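Local coordinates for protein ribonuclease VapC5 (PDB 3DBO) that is the probable toxin of the VapB5-VapC5 toxin-antitoxin system, a magnesium-dependent PIN-domain ribonuclease with limited RNase activity, seen when in complex with its antitoxin, at residues 23-27 / 28-32; 43-46 / 47-50; 87-90 / 91-95; 140-143 / 144-147. One frame throughout, in Å; residues are numbered along the deposited sequence.

Contact 1 (23-27 / 28-32). With NA (sodium ion), chain C.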
loop_
_atom_site.group_PDB
_atom_site.type_symbol
_atom_site.label_atom_id
_atom_site.label_comp_id
_atom_site.label_asym_id
_atom_site.label_seq_id
_atom_site.Cartn_x
_atom_site.Cartn_y
_atom_site.Cartn_z
ATOM N N GLY B 23 4.073 6.979 -8.356
ATOM C CA GLY B 23 3.512 5.690 -7.983
ATOM C C GLY B 23 2.793 5.727 -6.647
ATOM O O GLY B 23 2.903 6.692 -5.887
ATOM N N VAL B 24 2.067 4.654 -6.376
ATOM C CA VAL B 24 1.258 4.529 -5.168
ATOM C C VAL B 24 1.795 3.429 -4.265
ATOM O O VAL B 24 1.789 2.270 -4.650
ATOM C CB VAL B 24 -0.220 4.208 -5.546
ATOM C CG1 VAL B 24 -1.045 4.010 -4.276
ATOM C CG2 VAL B 24 -0.786 5.298 -6.431
ATOM N N LEU B 25 2.274 3.798 -3.071
ATOM C CA LEU B 25 2.811 2.845 -2.102
ATOM C C LEU B 25 1.684 2.071 -1.441
ATOM O O LEU B 25 0.666 2.665 -1.083
ATOM C CB LEU B 25 3.605 3.595 -1.020
ATOM C CG LEU B 25 4.628 4.594 -1.564
ATOM C CD1 LEU B 25 5.101 5.527 -0.444
ATOM C CD2 LEU B 25 5.798 3.822 -2.223
ATOM N N ASP B 26 1.864 0.759 -1.305
ATOM C CA ASP B 26 0.941 -0.070 -0.541
ATOM C C ASP B 26 1.419 -0.100 0.908
ATOM O O ASP B 26 2.390 0.589 1.245
ATOM C CB ASP B 26 0.836 -1.466 -1.153
ATOM C CG ASP B 26 1.997 -2.380 -0.753
ATOM O OD1 ASP B 26 3.084 -1.863 -0.420
ATOM O OD2 ASP B 26 1.798 -3.612 -0.737
ATOM N N THR B 27 0.798 -0.914 1.758
ATOM C CA THR B 27 1.194 -0.945 3.169
ATOM C C THR B 27 2.550 -1.622 3.410
ATOM O O THR B 27 3.308 -1.194 4.280
ATOM C CB THR B 27 0.090 -1.588 4.032
ATOM O OG1 THR B 27 -1.154 -0.927 3.731
ATOM C CG2 THR B 27 0.393 -1.423 5.494
ATOM N N SER B 28 2.850 -2.666 2.629
ATOM C CA SER B 28 4.062 -3.463 2.813
ATOM C C SER B 28 5.379 -2.676 2.703
ATOM O O SER B 28 6.359 -3.003 3.385
ATOM C CB SER B 28 4.058 -4.672 1.849
ATOM O OG SER B 28 4.314 -4.252 0.526
ATOM N N VAL B 29 5.405 -1.623 1.892
ATOM C CA VAL B 29 6.611 -0.779 1.772
ATOM C C VAL B 29 6.957 -0.097 3.117
ATOM O O VAL B 29 8.133 0.178 3.400
ATOM C CB VAL B 29 6.542 0.278 0.625
ATOM C CG1 VAL B 29 6.368 -0.396 -0.731
ATOM C CG2 VAL B 29 5.442 1.305 0.869
ATOM N N PHE B 30 5.932 0.179 3.938
ATOM C CA PHE B 30 6.130 0.845 5.233
ATOM C C PHE B 30 6.637 -0.111 6.319
ATOM O O PHE B 30 7.107 0.328 7.373
ATOM C CB PHE B 30 4.824 1.548 5.707
ATOM C CG PHE B 30 4.444 2.714 4.881
ATOM C CD1 PHE B 30 4.896 3.990 5.211
ATOM C CD2 PHE B 30 3.636 2.557 3.743
ATOM C CE1 PHE B 30 4.557 5.079 4.435
ATOM C CE2 PHE B 30 3.305 3.634 2.962
ATOM C CZ PHE B 30 3.749 4.913 3.294
ATOM N N ILE B 31 6.555 -1.410 6.062
ATOM C CA ILE B 31 6.931 -2.431 7.034
ATOM C C ILE B 31 8.346 -2.987 6.773
ATOM O O ILE B 31 8.739 -3.170 5.622
ATOM C CB ILE B 31 5.888 -3.568 7.065
ATOM C CG1 ILE B 31 4.472 -2.989 7.211
ATOM C CG2 ILE B 31 6.184 -4.554 8.205
ATOM C CD1 ILE B 31 3.347 -4.025 7.113
ATOM N N ALA B 32 9.118 -3.219 7.837
ATOM C CA ALA B 32 10.448 -3.871 7.704
ATOM C C ALA B 32 10.304 -5.348 7.306
ATOM O O ALA B 32 9.435 -6.065 7.836
ATOM C CB ALA B 32 11.271 -3.745 9.013
HETATM NA NA NA C . -2.012 2.176 -0.195
#
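Strand 22-25 ends at Leu25 and the chain turns at once into a short helical turn over Ser28 to Phe30, closed by a hydrogen bond from Phe30 N to Thr27 O (3.0 Å). The Asp26 carboxylate folds back over this turn. Its OD1 takes two donors: Ser28 OG at 2.8 Å, on the syn lone pair, and Val29 N at 3.3 Å, on the syn side but 26° out of the carboxylate plane. CG of Asp26 sits between its own N and carbonyl carbon (chi1 81°), which swings OD1 toward Ser28 OG and Val29 N. The other oxygen, OD2, is held by Thr131. This is the end of the first strand of the PIN domain, where Asp26 is a predicted magnesium ligand and its side chain lies about 5 Å from that of Asp115, another one. On the apolar side, Leu25 CB lies against Val29 CG2 (3.5 Å in this conformer), the two side chains crossing at about a right angle. The Phe30 ring turns its edge to Asp26 O, with CD2 3.4 Å away, and helix 52-64 packs against the ring. Leu25 O binds a sodium ion at 2.9 Å together with Thr51 and Thr54, and Thr27 OG1 bonds to Glu57.

Contact 2 (43-46 / 47-50)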
loop_
_atom_site.group_PDB
_atom_site.type_symbol
_atom_site.label_atom_id
_atom_site.label_comp_id
_atom_site.label_asym_id
_atom_site.label_seq_id
_atom_site.Cartn_x
_atom_site.Cartn_y
_atom_site.Cartn_z
ATOM N N LEU B 43 13.888 1.394 -8.024
ATOM C CA LEU B 43 12.590 1.168 -8.688
ATOM C C LEU B 43 11.446 2.046 -8.178
ATOM O O LEU B 43 10.371 2.070 -8.785
ATOM C CB LEU B 43 12.194 -0.299 -8.573
ATOM C CG LEU B 43 12.529 -1.253 -9.720
ATOM C CD1 LEU B 43 13.924 -1.071 -10.285
ATOM C CD2 LEU B 43 12.341 -2.652 -9.210
ATOM N N ILE B 44 11.677 2.766 -7.082
ATOM C CA ILE B 44 10.665 3.690 -6.550
ATOM C C ILE B 44 10.570 4.882 -7.496
ATOM O O ILE B 44 11.598 5.465 -7.864
ATOM C CB ILE B 44 10.983 4.130 -5.104
ATOM C CG1 ILE B 44 11.054 2.910 -4.185
ATOM C CG2 ILE B 44 9.943 5.154 -4.585
ATOM C CD1 ILE B 44 11.449 3.218 -2.740
ATOM N N PRO B 45 9.349 5.230 -7.939
ATOM C CA PRO B 45 9.185 6.399 -8.794
ATOM C C PRO B 45 9.638 7.666 -8.094
ATOM O O PRO B 45 9.820 7.685 -6.864
ATOM C CB PRO B 45 7.675 6.435 -9.063
ATOM C CG PRO B 45 7.239 5.034 -8.900
ATOM C CD PRO B 45 8.096 4.467 -7.812
ATOM N N ASP B 46 9.825 8.710 -8.889
ATOM C CA ASP B 46 10.319 10.000 -8.418
ATOM C C ASP B 46 9.397 10.670 -7.409
ATOM O O ASP B 46 9.873 11.293 -6.463
ATOM C CB ASP B 46 10.539 10.938 -9.610
ATOM C CG ASP B 46 11.672 10.479 -10.514
ATOM O OD1 ASP B 46 12.681 9.927 -9.994
ATOM O OD2 ASP B 46 11.541 10.684 -11.747
ATOM N N ARG B 47 8.088 10.535 -7.623
ATOM C CA ARG B 47 7.083 11.115 -6.745
ATOM C C ARG B 47 6.194 9.980 -6.256
ATOM O O ARG B 47 5.802 9.145 -7.064
ATOM C CB ARG B 47 6.234 12.124 -7.520
ATOM C CG ARG B 47 6.959 13.422 -7.920
ATOM C CD ARG B 47 7.359 14.234 -6.681
ATOM N NE ARG B 47 7.531 15.652 -6.988
ATOM C CZ ARG B 47 6.564 16.563 -6.897
ATOM N NH1 ARG B 47 5.344 16.212 -6.507
ATOM N NH2 ARG B 47 6.818 17.828 -7.197
ATOM N N VAL B 48 5.904 9.941 -4.956
ATOM C CA VAL B 48 5.053 8.873 -4.383
ATOM C C VAL B 48 3.859 9.404 -3.577
ATOM O O VAL B 48 3.931 10.478 -2.971
ATOM C CB VAL B 48 5.854 7.857 -3.517
ATOM C CG1 VAL B 48 6.842 7.064 -4.373
ATOM C CG2 VAL B 48 6.576 8.549 -2.340
ATOM N N ALA B 49 2.759 8.652 -3.613
ATOM C CA ALA B 49 1.598 8.877 -2.736
ATOM C C ALA B 49 1.240 7.533 -2.093
ATOM O O ALA B 49 1.810 6.494 -2.442
ATOM C CB ALA B 49 0.406 9.421 -3.537
ATOM N N THR B 50 0.308 7.528 -1.140
ATOM C CA THR B 50 -0.245 6.256 -0.714
ATOM C C THR B 50 -1.778 6.376 -0.779
ATOM O O THR B 50 -2.305 7.317 -1.412
ATOM C CB THR B 50 0.309 5.819 0.665
ATOM O OG1 THR B 50 -0.083 4.472 0.944
ATOM C CG2 THR B 50 -0.141 6.781 1.811
#
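Apolar contact carries this corner, where Ile44 CG2 meets Val48 CG1 at 3.6 Å, methyl against methyl, with the two side chains oblique to each other. The Ile44 methyl is the branch that lies anti to the backbone N (CG1 at chi1 -59°), while Val48 offers CG1, the branch anti to its carbonyl carbon (chi1 -66°). Pro45 adds a looser approach to the same methyl, its carbonyl O lying 3.9 Å and its ring carbon CD 4.5 Å from Val48 CG1. One valine methyl is thus approached by both Ile44 and Pro45. No hydrogen bond joins 43-46 to 47-50. Pro45 O and Arg47 N come to 3.4 Å, but the angle is too poor for a bond. At the bend itself the Arg47 chain, bent at chi2, lays its CG and CD beside the Asp46 carbonyl. Backbone hydrogen bonds tie Arg47 and Ala49 to strand 22-25, and Arg47 and Val48 pair antiparallel with a strand of the partner protein, extending the sheet into the second protein. The bend leads into strand 47-51, next to the central strand 22-25 in the parallel sheet of the PIN domain.

Contact 3 (87-90 / 91-95)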
loop_
_atom_site.group_PDB
_atom_site.type_symbol
_atom_site.label_atom_id
_atom_site.label_comp_id
_atom_site.label_asym_id
_atom_site.label_seq_id
_atom_site.Cartn_x
_atom_site.Cartn_y
_atom_site.Cartn_z
ATOM N N LEU B 87 -4.534 9.005 -1.193
ATOM C CA LEU B 87 -5.520 9.018 -2.266
ATOM C C LEU B 87 -6.778 8.318 -1.763
ATOM O O LEU B 87 -6.680 7.269 -1.143
ATOM C CB LEU B 87 -4.979 8.274 -3.496
ATOM C CG LEU B 87 -3.719 8.882 -4.146
ATOM C CD1 LEU B 87 -3.201 7.925 -5.200
ATOM C CD2 LEU B 87 -4.054 10.252 -4.741
ATOM N N PRO B 88 -7.955 8.916 -2.006
ATOM C CA PRO B 88 -9.191 8.295 -1.494
ATOM C C PRO B 88 -9.716 7.164 -2.372
ATOM O O PRO B 88 -9.310 7.020 -3.514
ATOM C CB PRO B 88 -10.178 9.454 -1.529
ATOM C CG PRO B 88 -9.749 10.250 -2.748
ATOM C CD PRO B 88 -8.231 10.167 -2.740
ATOM N N VAL B 89 -10.649 6.372 -1.845
ATOM C CA VAL B 89 -11.444 5.522 -2.712
ATOM C C VAL B 89 -12.605 6.413 -3.185
ATOM O O VAL B 89 -13.518 6.720 -2.402
ATOM C CB VAL B 89 -11.991 4.248 -1.994
ATOM C CG1 VAL B 89 -12.780 3.413 -2.980
ATOM C CG2 VAL B 89 -10.854 3.379 -1.386
ATOM N N ASP B 90 -12.552 6.843 -4.432
ATOM C CA ASP B 90 -13.603 7.687 -5.023
ATOM C C ASP B 90 -14.397 6.874 -6.049
ATOM O O ASP B 90 -14.230 5.667 -6.114
ATOM C CB ASP B 90 -13.023 8.951 -5.660
ATOM C CG ASP B 90 -11.933 8.665 -6.701
ATOM O OD1 ASP B 90 -11.715 7.495 -7.128
ATOM O OD2 ASP B 90 -11.257 9.651 -7.070
ATOM N N ASP B 91 -15.265 7.529 -6.838
ATOM C CA ASP B 91 -16.101 6.811 -7.797
ATOM C C ASP B 91 -15.273 6.032 -8.825
ATOM O O ASP B 91 -15.597 4.887 -9.155
ATOM C CB ASP B 91 -17.070 7.769 -8.526
ATOM C CG ASP B 91 -18.063 8.435 -7.579
ATOM O OD1 ASP B 91 -18.125 8.060 -6.386
ATOM O OD2 ASP B 91 -18.793 9.345 -8.030
ATOM N N ASP B 92 -14.214 6.654 -9.332
ATOM C CA ASP B 92 -13.397 6.011 -10.357
ATOM C C ASP B 92 -12.702 4.771 -9.811
ATOM O O ASP B 92 -12.544 3.783 -10.527
ATOM C CB ASP B 92 -12.368 6.989 -10.941
ATOM C CG ASP B 92 -12.987 7.947 -11.955
ATOM O OD1 ASP B 92 -14.128 7.711 -12.411
ATOM O OD2 ASP B 92 -12.316 8.935 -12.294
ATOM N N ALA B 93 -12.270 4.837 -8.553
ATOM C CA ALA B 93 -11.627 3.683 -7.913
ATOM C C ALA B 93 -12.656 2.574 -7.731
ATOM O O ALA B 93 -12.359 1.406 -7.928
ATOM C CB ALA B 93 -11.022 4.072 -6.599
ATOM N N ALA B 94 -13.876 2.955 -7.359
ATOM C CA ALA B 94 -14.947 1.995 -7.163
ATOM C C ALA B 94 -15.250 1.245 -8.453
ATOM O O ALA B 94 -15.429 0.044 -8.432
ATOM C CB ALA B 94 -16.216 2.720 -6.660
ATOM N N ARG B 95 -15.346 1.966 -9.569
ATOM C CA ARG B 95 -15.616 1.312 -10.854
ATOM C C ARG B 95 -14.496 0.359 -11.247
ATOM O O ARG B 95 -14.750 -0.747 -11.740
ATOM C CB ARG B 95 -15.862 2.368 -11.922
ATOM C CG ARG B 95 -17.150 3.173 -11.630
ATOM C CD ARG B 95 -17.411 4.210 -12.745
ATOM N NE ARG B 95 -18.535 5.069 -12.379
ATOM C CZ ARG B 95 -18.426 6.345 -12.008
ATOM N NH1 ARG B 95 -17.237 6.954 -11.976
ATOM N NH2 ARG B 95 -19.525 7.023 -11.689
#
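Val89 sets its CG1 methyl beside Ala93 CB, 4.1 Å away, in the one apolar touch between the loop and the first turn of helix 91-107. Helix 113-124 packs on the pair, Trp117 against Val89 and Val121 and Ser124 against Ala93. The polar part belongs to Asp90, the N-cap residue of helix 91-107. Its OD1 accepts from Ala93 N at 3.1 Å, with an N-H...O angle of 155°, and the amide meets the oxygen nearly along its C-O axis. A chi1 of 55° places CG between the residue's own N and carbonyl carbon, and from there OD1 turns back to Ala93 N; Ala93 CB also lies 3.5 Å from OD1. The carbonyl of Asp90 starts the regular helical series by accepting from Ala94 N (3.0 Å). On the helix itself, Arg95 brings the edge of its guanidinium to Asp92, NH1 lying 3.2 Å from OD1 in a salt bridge. As the cap of a helix N-terminus, the Asp90 carboxylate probably gains from a favourable charge-dipole interaction that would stabilise its deprotonated form, and its OD2 makes a long, weak ion pair with Arg125. Asp91 and Asp92 add further negative charge near the helix start, which the Asp92-Arg95 salt bridge probably offsets in part.

Contact 4 (140-143 / 144-147). With NA (sodium ion), chain D.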
loop_
_atom_site.group_PDB
_atom_site.type_symbol
_atom_site.label_atom_id
_atom_site.label_comp_id
_atom_site.label_asym_id
_atom_site.label_seq_id
_atom_site.Cartn_x
_atom_site.Cartn_y
_atom_site.Cartn_z
ATOM N N ASP B 140 -1.408 -9.089 -12.631
ATOM C CA ASP B 140 -0.503 -8.696 -13.707
ATOM C C ASP B 140 -1.156 -8.836 -15.075
ATOM O O ASP B 140 -1.692 -9.888 -15.403
ATOM C CB ASP B 140 0.793 -9.537 -13.659
ATOM C CG ASP B 140 1.718 -9.137 -12.514
ATOM O OD1 ASP B 140 1.668 -7.978 -12.042
ATOM O OD2 ASP B 140 2.503 -10.006 -12.099
ATOM N N GLY B 141 -1.114 -7.767 -15.859
ATOM C CA GLY B 141 -1.674 -7.780 -17.210
ATOM C C GLY B 141 -3.081 -7.220 -17.316
ATOM O O GLY B 141 -3.543 -6.921 -18.414
ATOM N N ALA B 142 -3.791 -7.107 -16.198
ATOM C CA ALA B 142 -5.108 -6.444 -16.220
ATOM C C ALA B 142 -4.972 -5.001 -16.713
ATOM O O ALA B 142 -3.974 -4.352 -16.466
ATOM C CB ALA B 142 -5.765 -6.518 -14.845
ATOM N N ALA B 143 -5.946 -4.482 -17.460
ATOM C CA ALA B 143 -5.793 -3.114 -17.938
ATOM C C ALA B 143 -5.644 -2.110 -16.789
ATOM O O ALA B 143 -6.253 -2.242 -15.712
ATOM C CB ALA B 143 -6.916 -2.699 -18.925
ATOM N N SER B 144 -4.787 -1.136 -17.053
ATOM C CA SER B 144 -4.386 -0.098 -16.132
ATOM C C SER B 144 -3.571 -0.585 -14.932
ATOM O O SER B 144 -3.132 0.247 -14.158
ATOM C CB SER B 144 -5.595 0.751 -15.696
ATOM O OG SER B 144 -6.242 1.236 -16.866
ATOM N N VAL B 145 -3.349 -1.902 -14.798
ATOM C CA VAL B 145 -2.558 -2.445 -13.654
ATOM C C VAL B 145 -1.061 -2.493 -13.997
ATOM O O VAL B 145 -0.678 -3.072 -15.013
ATOM C CB VAL B 145 -3.079 -3.836 -13.174
ATOM C CG1 VAL B 145 -2.132 -4.471 -12.110
ATOM C CG2 VAL B 145 -4.526 -3.678 -12.591
ATOM N N GLU B 146 -0.226 -1.853 -13.177
ATOM C CA GLU B 146 1.235 -2.068 -13.259
ATOM C C GLU B 146 1.724 -2.246 -11.824
ATOM O O GLU B 146 1.421 -1.423 -10.961
ATOM C CB GLU B 146 1.865 -0.811 -13.917
ATOM C CG GLU B 146 3.409 -0.671 -13.946
ATOM C CD GLU B 146 3.886 0.733 -14.407
ATOM O OE1 GLU B 146 3.065 1.550 -14.862
ATOM O OE2 GLU B 146 5.096 1.030 -14.310
ATOM N N ILE B 147 2.407 -3.356 -11.560
ATOM C CA ILE B 147 2.912 -3.680 -10.229
ATOM C C ILE B 147 4.452 -3.536 -10.254
ATOM O O ILE B 147 5.084 -4.050 -11.152
ATOM C CB ILE B 147 2.558 -5.132 -9.845
ATOM C CG1 ILE B 147 1.021 -5.336 -9.926
ATOM C CG2 ILE B 147 3.052 -5.494 -8.431
ATOM C CD1 ILE B 147 0.217 -4.286 -9.059
HETATM NA NA NA D . -1.727 0.169 -11.680
HETATM O O HOH W 1 2.540 -5.644 -13.390
HETATM O O HOH W 2 0.462 -5.544 -15.221
HETATM O O HOH W 3 -1.589 -3.983 -17.613
HETATM O O HOH W 4 -3.227 -1.350 -9.968
#
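Asp140 and Ile147 cross at about a right angle where the chain doubles back, with the carboxylate oxygen OD1 of Asp140 set 3.4 Å from Ile147 CG1. That oxygen is also reached by a water that donates to it and accepts from Ile147 N, so one water bridges the carboxylate to the amide of the facing residue. The Asp140 carboxylate is carried across by a chi1 of -74°, CG lying beside its own N, although the side chain sets out away from 144-147. Nearer the bend, Val145 points at Ala142, and its CG2 methyl rests on Ala142 CB at 3.8 Å; Leu100 of helix 91-107 lies against both residues. The backbone turns between Ala142 and Val145, closed by Val145 N to Ala142 O at 3.0 Å with an N-H...O angle of 156°. Two more waters stitch the two arms together: one donates to Val145 O and accepts from Gly141 N, and the other donates to Ala142 O (2.7 Å) and to Val145 O (2.9 Å). Ser144 O also holds a sodium ion at 2.9 Å, with a water and Leu127 O as further ligands. From Ala142 to Val145 this is a type II beta turn, its arms bridged by waters, leading into strand 147-149, an outermost strand of the parallel PIN-domain sheet.

Overall arrangement
Contacts 1 and 2 belong to neighbouring strands of the parallel sheet, their centres 10 Å apart: Leu25 N probably bonds to Ala49 O (2.8 Å), and Leu25 O to Thr50 OG1 (2.8 Å). Contact 3 joins on at strand 86-87, where Leu87 N probably bonds to Thr50 O, and Leu87 CD1 packs on Val24 CG2 at 3.8 Å. Contact 4 sits apart, touching none of the others; its nearest atoms are about 7 Å from contact 1. Contact 1 holds Asp26 of the predicted magnesium site. The side chain of Ile147 in contact 4 is about 8 Å from that of Asp26, and that of Val89 in contact 3 about 12 Å from that of Asp115.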